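Local coordinates for protein diol-dehydratase (Roseburia inulinivorans, PDB 5I2A) that probably dehydrates 1,2-propanediol as a B12-independent diol dehydratase of the glycyl radical enzyme family, at residues Y4-S12 with D362-H373. Residues are numbered along the deposited sequence; the frame is centred on the assembly and turned at random.
Sequences YDSTPIAKS and DLSFMCITASEH
Lys11 lies along His373 from CB to ammonium. Its CB sits over the centre of the imidazole, 3.4 Å from the ring centroid in a CH-pi contact. CG, anti to the backbone N (chi1 176°), continues above ring atoms CG and ND1, and CD reaches His373 CB. Beyond a bend at chi3, CE passes 3.9 Å from His373 O and NZ donates to that oxygen at 3.0 Å, tilted 21° from the carbonyl plane. Lysine suits this place because its methylenes cover a flat ring while its tip meets a carbonyl near the helix end. Thr369 CG2 lies against the opposite face of the imidazole, and Asp317 OD2 is hydrogen-bonded to ND1. Water 4 joins NE2 to Ile9 O. Midway, Ile9, which also rests on helix 309-323, puts CD1 against CG, SD and CE of Met366. At the other end, Ser6 CB lies over a face of Phe365, which one conformer of Tyr4 meets obliquely. Asp362 OD1, through its syn lone pair, accepts a nearly straight bond from Asp5 N (2.7 Å, 173°). Asp5 OD1 closes an Asx turn with Thr7 N. An extended N-terminal arm thus lines helix 362-374, the helix of a beta-alpha-beta crossover between parallel strands 346-350 and 380-385.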
# COMPACT_ATOMS: atom_id res chain seq x y z
N TYR A 4 -17.32 14.73 47.22
CA TYR A 4 -16.54 15.83 46.65
C TYR A 4 -16.72 17.15 47.41
O TYR A 4 -17.74 17.39 48.04
CB TYR A 4 -16.90 16.02 45.17
CG TYR A 4 -18.38 16.12 44.89
CD1 TYR A 4 -19.09 17.29 45.14
CD2 TYR A 4 -19.07 15.05 44.34
CE1 TYR A 4 -20.44 17.39 44.87
CE2 TYR A 4 -20.42 15.14 44.07
CZ TYR A 4 -21.10 16.31 44.34
OH TYR A 4 -22.45 16.40 44.06
N ASP A 5 -15.70 18.01 47.31
CA ASP A 5 -15.72 19.34 47.94
C ASP A 5 -15.69 20.43 46.87
O ASP A 5 -14.63 20.76 46.34
CB ASP A 5 -14.52 19.49 48.89
CG ASP A 5 -14.43 20.88 49.53
OD1 ASP A 5 -15.36 21.70 49.40
OD2 ASP A 5 -13.40 21.15 50.18
N SER A 6 -16.86 21.01 46.60
CA SER A 6 -17.02 21.93 45.48
C SER A 6 -16.54 23.36 45.71
O SER A 6 -16.69 24.21 44.82
CB SER A 6 -18.49 21.96 45.05
OG SER A 6 -19.31 22.55 46.05
N THR A 7 -15.97 23.66 46.87
CA THR A 7 -15.47 25.01 47.10
C THR A 7 -14.30 25.27 46.14
O THR A 7 -13.41 24.44 46.01
CB THR A 7 -15.01 25.24 48.57
OG1 THR A 7 -13.84 24.46 48.84
CG2 THR A 7 -16.09 24.85 49.55
N PRO A 8 -14.33 26.42 45.45
CA PRO A 8 -13.26 26.80 44.51
C PRO A 8 -11.91 26.96 45.20
O PRO A 8 -11.84 27.56 46.27
CB PRO A 8 -13.74 28.15 43.95
CG PRO A 8 -15.22 28.12 44.12
CD PRO A 8 -15.47 27.34 45.39
N ILE A 9 -10.86 26.43 44.59
CA ILE A 9 -9.51 26.48 45.14
C ILE A 9 -8.80 27.74 44.63
O ILE A 9 -9.05 28.18 43.52
CB ILE A 9 -8.73 25.22 44.76
CG1 ILE A 9 -9.41 23.99 45.36
CG2 ILE A 9 -7.30 25.29 45.22
CD1 ILE A 9 -8.95 22.68 44.75
N ALA A 10 -7.95 28.34 45.47
CA ALA A 10 -7.34 29.62 45.14
C ALA A 10 -6.43 29.51 43.92
O ALA A 10 -5.92 28.44 43.59
CB ALA A 10 -6.54 30.16 46.33
N LYS A 11 -6.25 30.65 43.26
CA LYS A 11 -5.41 30.75 42.09
C LYS A 11 -4.01 31.26 42.46
O LYS A 11 -3.87 32.31 43.06
CB LYS A 11 -6.05 31.68 41.06
CG LYS A 11 -5.19 31.93 39.82
CD LYS A 11 -5.99 32.61 38.71
CE LYS A 11 -5.52 34.02 38.45
NZ LYS A 11 -5.80 34.44 37.06
N SER A 12 -2.99 30.50 42.08
CA SER A 12 -1.60 30.92 42.26
C SER A 12 -1.23 32.13 41.39
O SER A 12 -1.74 32.29 40.28
CB SER A 12 -0.65 29.76 41.94
OG SER A 12 0.69 30.20 41.83
N ASP A 362 -13.93 15.46 42.72
CA ASP A 362 -13.21 16.70 43.00
C ASP A 362 -12.60 17.34 41.75
O ASP A 362 -12.61 18.56 41.60
CB ASP A 362 -12.11 16.47 44.04
CG ASP A 362 -12.62 16.61 45.48
OD1 ASP A 362 -13.58 17.37 45.71
OD2 ASP A 362 -12.05 15.97 46.37
N LEU A 363 -12.04 16.52 40.87
CA LEU A 363 -11.40 17.05 39.67
C LEU A 363 -12.43 17.67 38.72
O LEU A 363 -12.11 18.61 38.00
CB LEU A 363 -10.58 15.97 38.95
CG LEU A 363 -9.34 15.48 39.69
CD1 LEU A 363 -8.53 14.53 38.83
CD2 LEU A 363 -8.46 16.66 40.11
N SER A 364 -13.66 17.13 38.71
CA SER A 364 -14.72 17.70 37.88
C SER A 364 -14.87 19.21 38.15
O SER A 364 -14.91 20.02 37.22
CB SER A 364 -16.06 16.99 38.13
OG SER A 364 -15.95 15.58 38.09
N PHE A 365 -14.93 19.59 39.43
CA PHE A 365 -15.02 21.00 39.80
C PHE A 365 -13.72 21.74 39.51
O PHE A 365 -13.73 22.88 39.05
CB PHE A 365 -15.39 21.15 41.29
CG PHE A 365 -16.77 20.65 41.62
CD1 PHE A 365 -17.88 21.47 41.50
CD2 PHE A 365 -16.96 19.34 42.02
CE1 PHE A 365 -19.14 20.99 41.78
CE2 PHE A 365 -18.22 18.87 42.30
CZ PHE A 365 -19.31 19.69 42.18
N MET A 366 -12.58 21.09 39.75
CA MET A 366 -11.30 21.78 39.59
C MET A 366 -10.99 22.10 38.13
O MET A 366 -10.32 23.09 37.85
CB MET A 366 -10.19 20.96 40.23
CG MET A 366 -10.34 20.90 41.77
SD MET A 366 -9.39 19.61 42.59
CE MET A 366 -7.76 20.22 42.23
N CYS A 367 -11.51 21.29 37.21
CA CYS A 367 -11.37 21.58 35.78
C CYS A 367 -12.15 22.84 35.40
O CYS A 367 -11.67 23.68 34.64
CB CYS A 367 -11.83 20.38 34.95
SG CYS A 367 -10.73 18.94 35.07
N ILE A 368 -13.34 22.98 35.95
CA ILE A 368 -14.13 24.19 35.73
C ILE A 368 -13.40 25.42 36.31
O ILE A 368 -13.34 26.48 35.69
CB ILE A 368 -15.52 24.05 36.34
CG1 ILE A 368 -16.31 22.95 35.64
CG2 ILE A 368 -16.28 25.36 36.25
CD1 ILE A 368 -17.67 22.66 36.25
N THR A 369 -12.82 25.26 37.49
CA THR A 369 -12.10 26.35 38.14
C THR A 369 -10.89 26.75 37.29
O THR A 369 -10.57 27.93 37.15
CB THR A 369 -11.64 25.96 39.56
OG1 THR A 369 -12.79 25.79 40.41
CG2 THR A 369 -10.75 27.04 40.17
N ALA A 370 -10.21 25.75 36.73
CA ALA A 370 -9.02 26.04 35.94
C ALA A 370 -9.37 26.89 34.72
O ALA A 370 -8.62 27.79 34.36
CB ALA A 370 -8.32 24.74 35.53
N SER A 371 -10.51 26.62 34.10
CA SER A 371 -10.98 27.47 33.00
C SER A 371 -11.22 28.92 33.45
O SER A 371 -10.98 29.86 32.71
CB SER A 371 -12.25 26.88 32.39
OG SER A 371 -11.98 25.68 31.70
N GLU A 372 -11.71 29.08 34.68
CA GLU A 372 -11.94 30.42 35.22
C GLU A 372 -10.61 31.09 35.56
O GLU A 372 -10.40 32.25 35.26
CB GLU A 372 -12.85 30.34 36.46
CG GLU A 372 -13.34 31.66 36.97
CD GLU A 372 -14.52 31.50 37.93
OE1 GLU A 372 -14.67 30.41 38.53
OE2 GLU A 372 -15.30 32.46 38.07
N HIS A 373 -9.70 30.33 36.17
CA HIS A 373 -8.38 30.83 36.53
C HIS A 373 -7.58 31.30 35.31
O HIS A 373 -7.08 32.43 35.28
CB HIS A 373 -7.57 29.76 37.26
CG HIS A 373 -7.95 29.58 38.70
ND1 HIS A 373 -7.30 28.69 39.53
CD2 HIS A 373 -8.91 30.16 39.46
CE1 HIS A 373 -7.83 28.75 40.74
NE2 HIS A 373 -8.81 29.63 40.72
O HOH W 1 -13.08 20.21 44.00
O HOH W 2 -15.26 24.63 42.37
O HOH W 3 -11.31 24.61 42.45
O HOH W 4 -10.66 30.28 42.49
O HOH W 5 -9.09 34.53 36.45